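Local coordinates for putative fumarylacetoacetate hydrolase family protein (Yersinia pestis, PDB 3S52) that belongs to the fumarylacetoacetate hydrolase family, has no established function of its own, and is built around a strand-rich domain, at residues A[59-64]-A[103-108]; A[70-75]-A[152-157]. All coordinates share one frame; numbering follows the deposited sequence.

Contacts 1 and 2 are neighbours in one strand-rich fold, their centres about 10 Å apart. Strands 96-107 and 70-80, adjacent in the mixed sheet, join them: Asp-104 N probably bonds to Glu-73 O at 2.8 Å and Thr-106 O to His-71 N at 3.0 Å. Contact 1 packs the loop 59-64 against strand 96-107, whereas contact 2 packs strand 70-80 against the four-stranded antiparallel sheet. Leu-107 CD2 lies 3.4 Å from Val-70 CG2. Beside both contacts the carboxylates of Asp-104, Glu-73 and Glu-75 gather; Lys-125 forms salt bridges to Asp-104 and Glu-73, and Lys-49 one to Asp-104. Such a cluster is consistent with the metal-binding carboxylates of this family.

Contact 1 of 2, residues A[59-64]-A[103-108]; sequences QPVSIP and LDLTLR
Val-61, Ile-63 and Pro-64 run in the same direction as Leu-103, Leu-105 and Leu-107, with the CA atoms of Ile-63 and Leu-105 still 8.6 Å apart, too wide for backbone hydrogen bonds, so the two segments meet through side chains, with no hydrogen bond between them. The centre is the branched end of Leu-105. Its CD1 methyl lies 4.2 Å from CG1 of Val-61, the two side chains meeting tip to tip, and it is equally far, 4.2 Å, from CG2 of Ile-63, whose side chain crosses that of Leu-105 at about a right angle. Since Val-61 CG1 and Ile-63 CG2 are themselves 4.5 Å apart, the three methyls form a nearly equilateral triangle at ordinary van der Waals spacing. The beta-branched residues suit this place because each offers a methyl close to its own backbone, while leucine supplies the longer reach. Ile-63 sends its longer branch between backbone N and carbonyl carbon (chi1 66°), leaving the short CG2 branch to meet Leu-105.

Farther along, CG of the Pro-64 ring approaches CD2 of Leu-107 at 4.1 Å. The proline presents a compact apolar ring, and the leucine reaches it with the end of its side chain although its CB does not aim straight at the loop. Leu-107 occupies the N-cap position of helix 108-117, so here the start of a helix adds an apolar side chain to the packing.

Val-61 is tied by backbone hydrogen bonds to Arg-219 and Ile-221 at the chain's C-terminal end. Pro-132 of strand 131-138 touches both Val-61 and Leu-105, Met-201 of strand 199-201 touches Ile-63 and Leu-105, and Phe-127 closes on Pro-64 and Leu-107, so the inward side chains of the loop between strands 54-56 and 70-80 complete a core to which several strands contribute.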
loop_
_atom_site.group_PDB
_atom_site.type_symbol
_atom_site.label_atom_id
_atom_site.label_comp_id
_atom_site.label_asym_id
_atom_site.label_seq_id
_atom_site.Cartn_x
_atom_site.Cartn_y
_atom_site.Cartn_z
ATOM N N GLN A 59 11.553 14.481 14.147
ATOM C CA GLN A 59 12.593 13.641 14.724
ATOM C C GLN A 59 13.622 13.314 13.648
ATOM O O GLN A 59 13.302 13.346 12.449
ATOM C CB GLN A 59 11.986 12.338 15.258
ATOM C CG GLN A 59 11.056 12.525 16.436
ATOM C CD GLN A 59 11.790 13.051 17.651
ATOM O OE1 GLN A 59 12.630 12.358 18.241
ATOM N NE2 GLN A 59 11.492 14.285 18.025
ATOM N N PRO A 60 14.852 12.965 14.059
ATOM C CA PRO A 60 15.824 12.555 13.036
ATOM C C PRO A 60 15.233 11.507 12.106
ATOM O O PRO A 60 14.538 10.590 12.541
ATOM C CB PRO A 60 16.977 11.963 13.857
ATOM C CG PRO A 60 16.872 12.654 15.192
ATOM C CD PRO A 60 15.398 12.864 15.426
ATOM N N VAL A 61 15.519 11.657 10.820
ATOM C CA VAL A 61 14.909 10.845 9.780
ATOM C C VAL A 61 15.868 9.749 9.327
ATOM O O VAL A 61 16.907 10.024 8.745
ATOM C CB VAL A 61 14.518 11.723 8.571
ATOM C CG1 VAL A 61 13.988 10.874 7.417
ATOM C CG2 VAL A 61 13.489 12.787 9.004
ATOM N N SER A 62 15.500 8.506 9.603
ATOM C CA SER A 62 16.307 7.349 9.229
ATOM C C SER A 62 16.075 6.984 7.767
ATOM O O SER A 62 14.939 6.961 7.304
ATOM C CB SER A 62 15.928 6.159 10.118
ATOM O OG SER A 62 16.461 4.956 9.598
ATOM N N ILE A 63 17.149 6.694 7.040
ATOM C CA ILE A 63 17.014 6.202 5.675
ATOM C C ILE A 63 17.776 4.877 5.542
ATOM O O ILE A 63 18.783 4.681 6.221
ATOM C CB ILE A 63 17.534 7.231 4.666
ATOM C CG1 ILE A 63 19.047 7.426 4.816
ATOM C CG2 ILE A 63 16.807 8.568 4.846
ATOM C CD1 ILE A 63 19.648 8.335 3.729
ATOM N N PRO A 64 17.291 3.955 4.688
ATOM C CA PRO A 64 18.025 2.688 4.587
ATOM C C PRO A 64 19.368 2.882 3.879
ATOM O O PRO A 64 19.467 3.769 3.026
ATOM C CB PRO A 64 17.088 1.797 3.763
ATOM C CG PRO A 64 16.221 2.725 2.994
ATOM C CD PRO A 64 16.088 3.981 3.831
ATOM N N LEU A 103 7.679 14.233 3.186
ATOM C CA LEU A 103 8.673 13.785 2.215
ATOM C C LEU A 103 8.271 12.403 1.721
ATOM O O LEU A 103 8.178 11.460 2.504
ATOM C CB LEU A 103 10.051 13.671 2.870
ATOM C CG LEU A 103 10.615 14.970 3.437
ATOM C CD1 LEU A 103 11.978 14.730 4.058
ATOM C CD2 LEU A 103 10.697 16.024 2.343
ATOM N N ASP A 104 8.038 12.266 0.424
ATOM C CA ASP A 104 7.799 10.948 -0.102
ATOM C C ASP A 104 9.196 10.508 -0.489
ATOM O O ASP A 104 9.665 10.778 -1.603
ATOM C CB ASP A 104 6.864 11.091 -1.322
ATOM C CG ASP A 104 6.861 9.870 -2.249
ATOM O OD1 ASP A 104 7.340 8.780 -1.857
ATOM O OD2 ASP A 104 6.344 10.015 -3.386
ATOM N N LEU A 105 9.823 9.739 0.404
ATOM C CA LEU A 105 11.199 9.288 0.190
ATOM C C LEU A 105 11.172 8.096 -0.736
ATOM O O LEU A 105 10.353 7.192 -0.576
ATOM C CB LEU A 105 11.898 8.881 1.494
ATOM C CG LEU A 105 12.021 9.872 2.655
ATOM C CD1 LEU A 105 12.798 9.230 3.789
ATOM C CD2 LEU A 105 12.689 11.154 2.209
ATOM N N THR A 106 12.103 8.068 -1.675
ATOM C CA THR A 106 12.016 7.122 -2.768
ATOM C C THR A 106 13.371 6.496 -2.996
ATOM O O THR A 106 14.374 7.201 -3.028
ATOM C CB THR A 106 11.587 7.848 -4.055
ATOM O OG1 THR A 106 10.299 8.448 -3.859
ATOM C CG2 THR A 106 11.536 6.872 -5.263
ATOM N N LEU A 107 13.419 5.187 -3.202
ATOM C CA LEU A 107 14.704 4.617 -3.564
ATOM C C LEU A 107 14.701 4.716 -5.068
ATOM O O LEU A 107 14.163 3.866 -5.772
ATOM C CB LEU A 107 14.780 3.162 -3.097
ATOM C CG LEU A 107 14.738 3.032 -1.565
ATOM C CD1 LEU A 107 14.590 1.576 -1.091
ATOM C CD2 LEU A 107 15.969 3.672 -0.954
ATOM N N ARG A 108 15.381 5.741 -5.563
ATOM C CA ARG A 108 15.157 6.188 -6.929
ATOM C C ARG A 108 15.707 5.186 -7.926
ATOM O O ARG A 108 15.113 4.975 -8.978
ATOM C CB ARG A 108 15.786 7.565 -7.167
ATOM C CG ARG A 108 15.571 8.112 -8.573
ATOM C CD ARG A 108 16.148 9.514 -8.746
ATOM N NE ARG A 108 15.913 10.033 -10.095
ATOM C CZ ARG A 108 16.135 11.292 -10.469
ATOM N NH1 ARG A 108 16.598 12.184 -9.601
ATOM N NH2 ARG A 108 15.890 11.664 -11.718
#

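Contact 2 of 2, residues A[70-75]-A[152-157]; sequences VHHEIE and LTINGE
ND1 of His-72, whose ring carries Leu-152 and Ile-154, shares with the backbone N of Ile-74 the amide oxygen OE1 of Gln-160, which both grip. The Ile-74 bond holds the Gln-160 amide in place, and the ND1 bond probably helps set the rotation of the imidazole. Over one face of the ring stands CD2 of Leu-152, 3.5 Å from the centroid and 28° off the normal, a CH-pi contact displaced toward the rim. The displacement favours the ND1 side: the same methyl is only 3.2 Å from His-72 ND1, a tight approach. CD1 of Ile-154 comes obliquely to the other part of the ring, 3.4 Å from CD2 of His-72. Histidine suits the place because it combines a flat surface for aliphatic methyls with a ring nitrogen that can donate to the amide oxygen of Gln-160.

The ring gets there with CG between backbone N and carbonyl carbon (chi1 55°). Leu-152 has CG opposite its own backbone N (chi1 171°), which helps bring CD2 over the imidazole. Separately, its CB is 4.2 Å from CD1 of Ile-74, where the isoleucine and leucine side chains slide past each other in opposite directions, the extended isoleucine reaching as far as the leucine backbone.

Beyond Ile-154 the chain reverses in a type I' turn ending at Glu-157, closed by Ile-154 N to Glu-157 O at 2.9 Å and Glu-157 N to Ile-154 O at 3.0 Å. Asn-155 and Gly-156 take the left-handed backbone angles of this hairpin turn, which glycine adopts with little cost. The hairpin joins strands 149-154 and 157-163, and Leu-207 and Ile-209 of strand 206-211 complete the apolar layer between the antiparallel sheet and strand 70-80 of the mixed sheet.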
loop_
_atom_site.group_PDB
_atom_site.type_symbol
_atom_site.label_atom_id
_atom_site.label_comp_id
_atom_site.label_asym_id
_atom_site.label_seq_id
_atom_site.Cartn_x
_atom_site.Cartn_y
_atom_site.Cartn_z
ATOM N N VAL A 70 18.702 7.465 -1.710
ATOM C CA VAL A 70 17.390 7.862 -1.242
ATOM C C VAL A 70 17.146 9.331 -1.606
ATOM O O VAL A 70 17.926 10.213 -1.222
ATOM C CB VAL A 70 17.294 7.662 0.289
ATOM C CG1 VAL A 70 15.951 8.105 0.811
ATOM C CG2 VAL A 70 17.556 6.203 0.646
ATOM N N HIS A 71 16.068 9.586 -2.348
ATOM C CA HIS A 71 15.739 10.937 -2.807
ATOM C C HIS A 71 14.584 11.580 -2.030
ATOM O O HIS A 71 13.591 10.922 -1.725
ATOM C CB HIS A 71 15.371 10.911 -4.299
ATOM C CG HIS A 71 16.544 10.752 -5.216
ATOM N ND1 HIS A 71 17.634 9.965 -4.905
ATOM C CD2 HIS A 71 16.794 11.273 -6.441
ATOM C CE1 HIS A 71 18.508 10.015 -5.897
ATOM N NE2 HIS A 71 18.024 10.805 -6.839
ATOM N N HIS A 72 14.707 12.870 -1.732
ATOM C CA HIS A 72 13.617 13.613 -1.112
ATOM C C HIS A 72 12.551 14.003 -2.164
ATOM O O HIS A 72 12.896 14.344 -3.299
ATOM C CB HIS A 72 14.163 14.866 -0.413
ATOM C CG HIS A 72 14.969 15.762 -1.310
ATOM N ND1 HIS A 72 14.392 16.621 -2.223
ATOM C CD2 HIS A 72 16.310 15.930 -1.434
ATOM C CE1 HIS A 72 15.341 17.273 -2.875
ATOM N NE2 HIS A 72 16.514 16.872 -2.416
ATOM N N GLU A 73 11.266 13.884 -1.820
ATOM C CA GLU A 73 10.238 14.531 -2.623
ATOM C C GLU A 73 9.252 15.239 -1.707
ATOM O O GLU A 73 8.341 14.600 -1.176
ATOM C CB GLU A 73 9.497 13.471 -3.452
ATOM C CG GLU A 73 10.435 12.473 -4.099
ATOM C CD GLU A 73 9.745 11.596 -5.130
ATOM O OE1 GLU A 73 8.523 11.356 -4.989
ATOM O OE2 GLU A 73 10.435 11.156 -6.078
ATOM N N ILE A 74 9.349 16.561 -1.617
ATOM C CA ILE A 74 8.486 17.315 -0.707
ATOM C C ILE A 74 7.081 17.409 -1.317
ATOM O O ILE A 74 6.937 17.498 -2.542
ATOM C CB ILE A 74 9.059 18.728 -0.382
ATOM C CG1 ILE A 74 8.281 19.373 0.764
ATOM C CG2 ILE A 74 9.010 19.628 -1.597
ATOM C CD1 ILE A 74 8.793 20.761 1.150
ATOM N N GLU A 75 6.055 17.341 -0.469
ATOM C CA GLU A 75 4.673 17.283 -0.941
ATOM C C GLU A 75 3.716 17.824 0.096
ATOM O O GLU A 75 3.954 17.693 1.300
ATOM C CB GLU A 75 4.267 15.826 -1.294
ATOM C CG GLU A 75 5.297 15.092 -2.173
ATOM C CD GLU A 75 4.749 13.870 -2.898
ATOM O OE1 GLU A 75 3.526 13.632 -2.835
ATOM O OE2 GLU A 75 5.551 13.145 -3.545
ATOM N N LEU A 152 12.118 23.140 0.421
ATOM C CA LEU A 152 12.983 22.217 1.122
ATOM C C LEU A 152 14.365 22.751 0.927
ATOM O O LEU A 152 14.780 22.960 -0.204
ATOM C CB LEU A 152 12.900 20.819 0.513
ATOM C CG LEU A 152 13.938 19.823 1.036
ATOM C CD1 LEU A 152 13.761 19.639 2.550
ATOM C CD2 LEU A 152 13.826 18.489 0.318
ATOM N N THR A 153 15.045 23.005 2.038
ATOM C CA THR A 153 16.418 23.478 2.044
ATOM C C THR A 153 17.250 22.370 2.673
ATOM O O THR A 153 16.893 21.844 3.722
ATOM C CB THR A 153 16.549 24.761 2.896
ATOM O OG1 THR A 153 15.800 25.819 2.283
ATOM C CG2 THR A 153 17.976 25.194 3.012
ATOM N N ILE A 154 18.333 21.986 2.008
ATOM C CA ILE A 154 19.229 20.975 2.541
ATOM C C ILE A 154 20.633 21.556 2.652
ATOM O O ILE A 154 21.192 22.041 1.661
ATOM C CB ILE A 154 19.223 19.709 1.670
ATOM C CG1 ILE A 154 17.862 19.017 1.759
ATOM C CG2 ILE A 154 20.293 18.735 2.119
ATOM C CD1 ILE A 154 17.799 17.725 0.983
ATOM N N ASN A 155 21.172 21.520 3.866
ATOM C CA ASN A 155 22.473 22.109 4.183
ATOM C C ASN A 155 22.561 23.540 3.678
ATOM O O ASN A 155 23.541 23.930 3.045
ATOM C CB ASN A 155 23.632 21.260 3.624
ATOM C CG ASN A 155 23.566 19.806 4.064
ATOM O OD1 ASN A 155 23.153 19.490 5.188
ATOM N ND2 ASN A 155 23.990 18.909 3.181
ATOM N N GLY A 156 21.521 24.322 3.952
ATOM C CA GLY A 156 21.517 25.737 3.610
ATOM C C GLY A 156 21.265 26.072 2.150
ATOM O O GLY A 156 21.259 27.244 1.776
ATOM N N GLU A 157 21.049 25.052 1.321
ATOM C CA GLU A 157 20.824 25.258 -0.108
ATOM C C GLU A 157 19.406 24.856 -0.515
ATOM O O GLU A 157 18.952 23.751 -0.210
ATOM C CB GLU A 157 21.821 24.426 -0.915
ATOM C CG GLU A 157 21.567 24.479 -2.408
ATOM C CD GLU A 157 22.309 23.397 -3.178
ATOM O OE1 GLU A 157 23.280 22.828 -2.639
ATOM O OE2 GLU A 157 21.910 23.113 -4.328
#